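Local coordinates for aspartate aminotransferase, mitochondrial (Trypanosoma brucei brucei, PDB 4W5K), which probably transfers amino groups between L-aspartate and 2-oxoglutarate with pyridoxal 5'-phosphate as cofactor, working as a homodimer, at residues A[90-101]-A[253-264]; A[156-164]-A[191-199]. The protein carries 1 engineered substitution. All coordinates share one frame; numbering follows the deposited sequence.

Interaction 1. Residues A[90-101]-A[253-264]. With PLP (pyridoxal-5'-phosphate), chain C.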
# COMPACT_ATOMS: atom_id res chain seq x y z
N GLY A 90 -5.37 -21.45 -16.64
CA GLY A 90 -4.69 -20.17 -16.64
C GLY A 90 -5.61 -19.00 -16.93
O GLY A 90 -5.16 -17.94 -17.37
N ARG A 91 -6.90 -19.16 -16.69
CA ARG A 91 -7.79 -18.10 -17.12
C ARG A 91 -8.09 -17.11 -16.01
O ARG A 91 -8.90 -16.20 -16.18
CB ARG A 91 -9.09 -18.67 -17.75
CG ARG A 91 -10.01 -19.51 -16.91
CD ARG A 91 -11.08 -20.11 -17.87
NE ARG A 91 -12.17 -20.78 -17.15
CZ ARG A 91 -13.12 -20.15 -16.47
NH1 ARG A 91 -13.12 -18.82 -16.41
NH2 ARG A 91 -14.06 -20.85 -15.84
N ILE A 92 -7.38 -17.24 -14.88
CA ILE A 92 -7.56 -16.29 -13.79
C ILE A 92 -6.42 -15.28 -13.67
O ILE A 92 -5.25 -15.64 -13.46
CB ILE A 92 -7.73 -17.03 -12.43
CG1 ILE A 92 -8.88 -18.02 -12.53
CG2 ILE A 92 -8.04 -16.03 -11.31
CD1 ILE A 92 -9.21 -18.69 -11.19
N ALA A 93 -6.78 -14.01 -13.81
CA ALA A 93 -5.84 -12.91 -13.65
C ALA A 93 -5.70 -12.53 -12.17
O ALA A 93 -6.69 -12.24 -11.53
CB ALA A 93 -6.30 -11.71 -14.49
N SER A 94 -4.48 -12.51 -11.63
CA SER A 94 -4.31 -12.32 -10.20
C SER A 94 -3.13 -11.45 -9.86
O SER A 94 -2.15 -11.38 -10.62
CB SER A 94 -4.12 -13.67 -9.48
OG SER A 94 -5.24 -14.54 -9.69
N CYS A 95 -3.21 -10.80 -8.70
CA CYS A 95 -2.08 -10.04 -8.16
C CYS A 95 -2.17 -9.89 -6.64
O CYS A 95 -3.22 -10.07 -6.01
CB CYS A 95 -2.02 -8.64 -8.81
SG CYS A 95 -3.38 -7.50 -8.38
N GLN A 96 -1.03 -9.57 -6.06
CA GLN A 96 -0.95 -9.19 -4.66
C GLN A 96 -1.52 -7.79 -4.49
O GLN A 96 -1.40 -6.95 -5.38
CB GLN A 96 0.52 -9.24 -4.21
CG GLN A 96 0.78 -8.74 -2.78
CD GLN A 96 2.25 -8.91 -2.36
OE1 GLN A 96 3.00 -9.62 -3.01
NE2 GLN A 96 2.61 -8.32 -1.25
N THR A 97 -2.16 -7.54 -3.35
CA THR A 97 -2.78 -6.24 -3.07
C THR A 97 -2.56 -5.82 -1.63
O THR A 97 -2.13 -6.61 -0.79
CB THR A 97 -4.29 -6.28 -3.34
OG1 THR A 97 -4.85 -7.32 -2.52
CG2 THR A 97 -4.60 -6.58 -4.83
N LEU A 98 -2.89 -4.56 -1.33
CA LEU A 98 -2.78 -4.05 0.03
C LEU A 98 -3.97 -4.50 0.86
O LEU A 98 -4.93 -3.73 1.05
CB LEU A 98 -2.70 -2.52 -0.01
CG LEU A 98 -1.47 -2.02 -0.77
CD1 LEU A 98 -1.52 -0.52 -0.99
CD2 LEU A 98 -0.27 -2.40 0.06
N GLY A 99 -3.90 -5.74 1.36
CA GLY A 99 -5.02 -6.37 2.03
C GLY A 99 -6.23 -6.57 1.13
O GLY A 99 -6.19 -6.36 -0.08
N GLY A 100 -7.34 -7.00 1.73
CA GLY A 100 -8.58 -7.05 0.98
C GLY A 100 -9.05 -5.69 0.49
O GLY A 100 -9.72 -5.60 -0.57
N THR A 101 -8.70 -4.63 1.23
CA THR A 101 -9.11 -3.28 0.85
C THR A 101 -8.50 -2.93 -0.48
O THR A 101 -9.22 -2.46 -1.37
CB THR A 101 -8.71 -2.22 1.90
OG1 THR A 101 -9.26 -2.58 3.18
CG2 THR A 101 -9.21 -0.84 1.48
N ARG A 253 -0.62 -5.57 5.72
CA ARG A 253 -1.38 -5.23 4.51
C ARG A 253 -1.17 -6.24 3.39
O ARG A 253 -0.59 -5.92 2.34
CB ARG A 253 -1.01 -3.82 4.02
CG ARG A 253 -1.00 -2.73 5.11
CD ARG A 253 -2.28 -2.76 5.99
NE ARG A 253 -3.49 -2.46 5.22
CZ ARG A 253 -4.55 -3.26 5.12
NH1 ARG A 253 -4.57 -4.45 5.73
NH2 ARG A 253 -5.60 -2.89 4.38
N CYS A 254 -1.71 -7.44 3.61
CA CYS A 254 -1.47 -8.56 2.72
C CYS A 254 -2.80 -9.09 2.21
O CYS A 254 -3.66 -9.49 3.01
CB CYS A 254 -0.72 -9.66 3.46
SG CYS A 254 -0.27 -11.06 2.45
N GLY A 255 -2.97 -9.07 0.90
CA GLY A 255 -4.15 -9.67 0.26
C GLY A 255 -3.86 -10.02 -1.20
O GLY A 255 -2.73 -9.83 -1.68
N ALA A 256 -4.88 -10.54 -1.89
CA ALA A 256 -4.77 -10.79 -3.33
C ALA A 256 -6.11 -10.51 -4.00
O ALA A 256 -7.17 -10.55 -3.38
CB ALA A 256 -4.32 -12.25 -3.60
N LEU A 257 -6.03 -10.24 -5.29
CA LEU A 257 -7.16 -9.99 -6.17
C LEU A 257 -7.15 -11.01 -7.29
O LEU A 257 -6.10 -11.29 -7.85
CB LEU A 257 -7.07 -8.56 -6.72
CG LEU A 257 -8.03 -8.20 -7.85
CD1 LEU A 257 -9.48 -8.24 -7.35
CD2 LEU A 257 -7.71 -6.81 -8.32
N HIS A 258 -8.33 -11.55 -7.65
CA HIS A 258 -8.43 -12.56 -8.70
C HIS A 258 -9.58 -12.19 -9.61
O HIS A 258 -10.65 -11.85 -9.10
CB HIS A 258 -8.70 -13.96 -8.10
CG HIS A 258 -7.76 -14.34 -7.01
ND1 HIS A 258 -6.46 -14.73 -7.24
CD2 HIS A 258 -7.94 -14.40 -5.67
CE1 HIS A 258 -5.88 -15.02 -6.09
NE2 HIS A 258 -6.76 -14.82 -5.11
N ILE A 259 -9.36 -12.21 -10.92
CA ILE A 259 -10.44 -12.05 -11.89
C ILE A 259 -10.43 -13.20 -12.89
O ILE A 259 -9.48 -13.38 -13.64
CB ILE A 259 -10.36 -10.71 -12.70
CG1 ILE A 259 -10.20 -9.49 -11.76
CG2 ILE A 259 -11.59 -10.60 -13.64
CD1 ILE A 259 -8.73 -9.06 -11.60
N SER A 260 -11.51 -13.97 -12.93
CA SER A 260 -11.59 -15.02 -13.94
C SER A 260 -12.03 -14.45 -15.28
O SER A 260 -12.73 -13.45 -15.34
CB SER A 260 -12.55 -16.13 -13.51
OG SER A 260 -13.89 -15.66 -13.46
N THR A 261 -11.57 -15.10 -16.34
CA THR A 261 -11.84 -14.68 -17.71
C THR A 261 -12.05 -15.90 -18.59
O THR A 261 -11.95 -17.04 -18.14
CB THR A 261 -10.67 -13.85 -18.30
OG1 THR A 261 -9.55 -14.70 -18.54
CG2 THR A 261 -10.29 -12.72 -17.37
N ALA A 262 -12.34 -15.67 -19.86
CA ALA A 262 -12.59 -16.79 -20.76
C ALA A 262 -11.33 -17.54 -21.19
O ALA A 262 -11.43 -18.65 -21.72
CB ALA A 262 -13.34 -16.31 -21.99
N SER A 263 -10.14 -16.98 -20.99
CA SER A 263 -8.96 -17.59 -21.59
C SER A 263 -7.68 -17.09 -20.97
O SER A 263 -7.68 -16.05 -20.31
CB SER A 263 -8.93 -17.34 -23.10
OG SER A 263 -8.66 -15.98 -23.41
N ALA A 264 -6.58 -17.80 -21.17
CA ALA A 264 -5.32 -17.32 -20.62
C ALA A 264 -4.91 -15.99 -21.28
O ALA A 264 -4.34 -15.14 -20.61
CB ALA A 264 -4.21 -18.36 -20.78
N1 PLP C . -13.87 -6.48 3.66
C2 PLP C . -14.45 -6.88 4.84
C2A PLP C . -15.81 -7.49 4.80
C3 PLP C . -13.77 -6.72 6.05
O3 PLP C . -14.33 -7.10 7.24
C4 PLP C . -12.50 -6.16 6.06
C4A PLP C . -11.71 -6.22 7.34
O4A PLP C . -11.98 -5.42 8.24
C5 PLP C . -11.91 -5.76 4.87
C6 PLP C . -12.60 -5.94 3.66
C5A PLP C . -10.53 -5.12 4.85
O4P PLP C . -9.53 -6.08 5.03
P PLP C . -8.02 -5.73 4.93
O1P PLP C . -7.47 -5.34 6.27
O2P PLP C . -7.82 -4.60 3.94
O3P PLP C . -7.37 -7.00 4.43
O HOH W 1 -15.58 -17.44 -14.50
O HOH W 2 0.51 -6.69 -0.08
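Arg253 and the backbone of Gly99-Thr101 meet round the phosphate of PLP, at one end of a two-stranded antiparallel pairing. The guanidinium of Arg253 has Gly99 N and Leu98 C over one face and presents its edge to the phosphate. NH2 of Arg253 gives PLP O2P a nearly straight bond (2.8 Å, 173°), and NH1 bonds O1P. The chain of Arg253 is bent at chi2 and chi3 (-48° and -64°), which brings both nitrogens to the anion. Thr101 grips O2P twice, through N and through OG1 (2.6 Å). Gly100 N holds O3P at 2.7 Å. Gly100 and Thr101, in the first turn of the helix, form part of the phosphate-binding cup known in this family, together with Arg253, Ser242, Ser244 and Tyr62 of the second subunit. The N-terminus of helix 99-110 would add favourable polarity.

Away from the cofactor, strands 92-97 and 255-260 pair through backbone bonds from Ala93-Ile259 to Thr97-Gly255, where the return bond from Gly255 N is weak. Beside them, Ser94 OG and His258 ND1 share a 2.7 Å hydrogen bond in the ring plane; Gln76 is a second partner of OG. At the far end Arg91 NH1 reaches Thr261 O at 2.7 Å. A water joins Thr97 O, Arg253 O and Gln96 NE2.

Strand 92-97 is an outermost strand of the large mixed sheet in this chain, and 255-260 joins it to strand 238-242. Helix 99-110 packs on Thr97 and Leu257; helix 69-80 packs on Ile92 and His258. From the second subunit, the carbonyl of Tyr282 accepts from Arg253 NH2.

Interaction 2. Residues A[156-164]-A[191-199]. With MLT (D-malate), chain D.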
# COMPACT_ATOMS: atom_id res chain seq x y z
N ASN A 156 -32.71 -12.17 5.01
CA ASN A 156 -33.94 -12.04 4.22
C ASN A 156 -33.64 -12.57 2.81
O ASN A 156 -33.40 -11.80 1.87
CB ASN A 156 -34.44 -10.58 4.19
CG ASN A 156 -35.62 -10.37 3.24
OD1 ASN A 156 -36.24 -11.32 2.77
ND2 ASN A 156 -35.93 -9.10 2.95
N LEU A 157 -33.65 -13.90 2.67
CA LEU A 157 -33.30 -14.52 1.40
C LEU A 157 -34.29 -14.19 0.27
O LEU A 157 -33.86 -13.87 -0.83
CB LEU A 157 -33.20 -16.05 1.52
CG LEU A 157 -32.75 -16.75 0.23
CD1 LEU A 157 -31.35 -16.30 -0.20
CD2 LEU A 157 -32.79 -18.26 0.36
N ALA A 158 -35.60 -14.28 0.53
CA ALA A 158 -36.59 -13.98 -0.52
C ALA A 158 -36.35 -12.56 -1.07
O ALA A 158 -36.40 -12.33 -2.28
CB ALA A 158 -37.99 -14.11 0.02
N GLY A 159 -36.04 -11.63 -0.16
CA GLY A 159 -35.78 -10.25 -0.54
C GLY A 159 -34.52 -10.12 -1.36
O GLY A 159 -34.50 -9.42 -2.38
N MET A 160 -33.46 -10.78 -0.92
CA MET A 160 -32.20 -10.81 -1.67
C MET A 160 -32.40 -11.33 -3.09
O MET A 160 -31.98 -10.69 -4.07
CB MET A 160 -31.18 -11.68 -0.96
CG MET A 160 -29.84 -11.71 -1.67
SD MET A 160 -28.67 -12.61 -0.62
CE MET A 160 -27.16 -12.44 -1.58
N LEU A 161 -33.06 -12.48 -3.20
CA LEU A 161 -33.30 -13.10 -4.50
C LEU A 161 -34.12 -12.19 -5.41
O LEU A 161 -33.78 -12.02 -6.59
CB LEU A 161 -33.99 -14.45 -4.34
CG LEU A 161 -33.20 -15.55 -3.64
CD1 LEU A 161 -34.06 -16.79 -3.46
CD2 LEU A 161 -31.93 -15.88 -4.40
N GLU A 162 -35.16 -11.54 -4.88
CA GLU A 162 -35.99 -10.67 -5.70
C GLU A 162 -35.23 -9.44 -6.17
O GLU A 162 -35.39 -9.00 -7.31
CB GLU A 162 -37.25 -10.22 -4.96
CG GLU A 162 -38.26 -9.56 -5.90
CD GLU A 162 -39.29 -8.69 -5.21
OE1 GLU A 162 -39.31 -8.64 -3.96
OE2 GLU A 162 -40.08 -8.04 -5.92
N CYS A 163 -34.41 -8.88 -5.29
CA CYS A 163 -33.60 -7.72 -5.66
C CYS A 163 -32.63 -8.09 -6.77
O CYS A 163 -32.46 -7.32 -7.73
CB CYS A 163 -32.84 -7.17 -4.44
SG CYS A 163 -33.91 -6.23 -3.31
N LEU A 164 -31.98 -9.25 -6.65
CA LEU A 164 -31.02 -9.67 -7.67
C LEU A 164 -31.74 -9.95 -8.99
O LEU A 164 -31.23 -9.65 -10.06
CB LEU A 164 -30.20 -10.88 -7.22
CG LEU A 164 -29.27 -10.65 -6.02
CD1 LEU A 164 -28.41 -11.88 -5.70
CD2 LEU A 164 -28.40 -9.44 -6.20
N ASP A 191 -28.70 -21.76 0.40
CA ASP A 191 -29.15 -20.41 0.04
C ASP A 191 -28.27 -19.84 -1.07
O ASP A 191 -28.77 -19.22 -2.02
CB ASP A 191 -29.11 -19.44 1.22
CG ASP A 191 -29.97 -19.87 2.41
OD1 ASP A 191 -30.96 -20.63 2.25
OD2 ASP A 191 -29.63 -19.40 3.52
N TRP A 192 -26.96 -20.03 -0.94
CA TRP A 192 -26.04 -19.52 -1.95
C TRP A 192 -26.29 -20.18 -3.30
O TRP A 192 -26.14 -19.54 -4.36
CB TRP A 192 -24.60 -19.75 -1.52
CG TRP A 192 -24.07 -18.76 -0.53
CD1 TRP A 192 -23.56 -19.04 0.71
CD2 TRP A 192 -23.92 -17.33 -0.71
NE1 TRP A 192 -23.13 -17.89 1.32
CE2 TRP A 192 -23.33 -16.83 0.48
CE3 TRP A 192 -24.23 -16.44 -1.75
CZ2 TRP A 192 -23.03 -15.47 0.66
CZ3 TRP A 192 -23.95 -15.08 -1.57
CH2 TRP A 192 -23.34 -14.62 -0.37
N ARG A 193 -26.70 -21.45 -3.31
CA ARG A 193 -26.98 -22.10 -4.57
C ARG A 193 -28.11 -21.37 -5.27
O ARG A 193 -28.06 -21.16 -6.49
CB ARG A 193 -27.31 -23.59 -4.37
CG ARG A 193 -26.04 -24.44 -4.30
CD ARG A 193 -26.33 -25.93 -4.17
NE ARG A 193 -26.65 -26.29 -2.79
CZ ARG A 193 -25.75 -26.69 -1.89
NH1 ARG A 193 -26.14 -27.01 -0.66
NH2 ARG A 193 -24.47 -26.78 -2.22
N GLN A 194 -29.12 -20.93 -4.51
CA GLN A 194 -30.20 -20.16 -5.14
C GLN A 194 -29.71 -18.80 -5.65
O GLN A 194 -30.10 -18.37 -6.75
CB GLN A 194 -31.36 -19.92 -4.18
CG GLN A 194 -32.02 -21.20 -3.70
CD GLN A 194 -33.35 -20.91 -3.04
OE1 GLN A 194 -33.49 -21.01 -1.83
NE2 GLN A 194 -34.34 -20.55 -3.85
N VAL A 195 -28.88 -18.13 -4.83
CA VAL A 195 -28.32 -16.80 -5.17
C VAL A 195 -27.51 -16.86 -6.47
O VAL A 195 -27.68 -16.04 -7.39
CB VAL A 195 -27.43 -16.26 -4.03
CG1 VAL A 195 -26.58 -15.07 -4.50
CG2 VAL A 195 -28.27 -15.87 -2.82
N CYS A 196 -26.64 -17.86 -6.56
CA CYS A 196 -25.78 -18.00 -7.73
C CYS A 196 -26.59 -18.32 -8.98
O CYS A 196 -26.24 -17.87 -10.07
CB CYS A 196 -24.73 -19.07 -7.46
SG CYS A 196 -23.55 -18.60 -6.14
N ASP A 197 -27.69 -19.06 -8.85
CA ASP A 197 -28.54 -19.32 -10.02
C ASP A 197 -29.10 -18.01 -10.58
O ASP A 197 -29.21 -17.84 -11.79
CB ASP A 197 -29.69 -20.28 -9.69
CG ASP A 197 -29.23 -21.74 -9.64
OD1 ASP A 197 -28.12 -22.04 -10.14
OD2 ASP A 197 -29.98 -22.59 -9.11
N VAL A 198 -29.46 -17.08 -9.70
CA VAL A 198 -30.01 -15.81 -10.16
C VAL A 198 -28.91 -15.00 -10.85
O VAL A 198 -29.12 -14.44 -11.93
CB VAL A 198 -30.62 -14.98 -9.02
CG1 VAL A 198 -31.19 -13.68 -9.57
CG2 VAL A 198 -31.72 -15.78 -8.28
N ILE A 199 -27.74 -14.95 -10.21
CA ILE A 199 -26.59 -14.22 -10.75
C ILE A 199 -26.27 -14.73 -12.16
O ILE A 199 -26.06 -13.94 -13.11
CB ILE A 199 -25.36 -14.34 -9.81
CG1 ILE A 199 -25.58 -13.49 -8.55
CG2 ILE A 199 -24.07 -13.94 -10.53
CD1 ILE A 199 -24.49 -13.61 -7.45
C1 MLT D . -21.61 -27.99 -1.15
O1 MLT D . -22.52 -27.26 -0.68
O2 MLT D . -21.78 -28.59 -2.25
C2 MLT D . -20.31 -28.16 -0.39
O3 MLT D . -20.43 -27.32 0.72
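Met160 leaves its helix with CG anti to the backbone N (chi1 -178°) and stays extended, which puts CE against Val195. In Val195, CG1 stands opposite the backbone N (chi1 166°) and CG2 lies beside that N. CE of Met160 meets CG2 of Val195 at 3.8 Å, and the two side chains cross at about a right angle. CG1 of Val195 meets Leu164 CD1 at 3.9 Å. Val195 is thus a knob in a hole made by Leu157, Met160, Leu161 and Leu164.

The other branches close the seam. Leu161 lays CD2 over the backbone of Val195, 3.8 Å from its CA, and the same methyl touches Val198 CG2. Leu164 sets CB against Val198 CG1 at 3.8 Å. Nearer the start of the helices, Leu157 CD2 lies 3.5 Å from Asp191 OD1 and also touches the amide oxygen of Gln194. These are apolar-to-polar contacts at the border of the seam. Met160 CE also reaches Trp192 CZ3 obliquely, at 4.2 Å.

The two helix segments run nearly parallel, 12° apart, with axes 9.7 Å from each other. Asn156 N-caps the first through OD1 to Gly159 N. Arg193 points elsewhere: in the modelled conformer its NH2 bonds O1 of D-malate, a ligand also bonded by His189 ND1, and its NH1 pairs with Asp190.

Both helices pack against the large mixed sheet. Helix 157-166 sets Met160 on strand 141-149 and Leu164 on strand 172-176. Helix 189-201 sets Trp192 on strand 172-176, while helix 225-230 packs on Trp192 and Cys196.

Overall arrangement
Both interactions are largely buried, but they belong to different parts of the same large mixed sheet. Interaction 1 lies within it, at the 92-97 edge. Interaction 2 joins two helices that pack on strands 141-149 and 172-176. The centres are 25 Å apart and the contacts do not touch. In sequence, 156-164 and 191-199 both fall between 90-101 and 253-264. Their chemistry differs: interaction 1 relies on backbone bonds and a charged phosphate site shared with the second subunit, whereas interaction 2 is held by apolar side chains and has polar ones, Asp191 and Gln194, at its border. Each includes a ligand-binding arginine, Arg253 for PLP and Arg193 for D-malate.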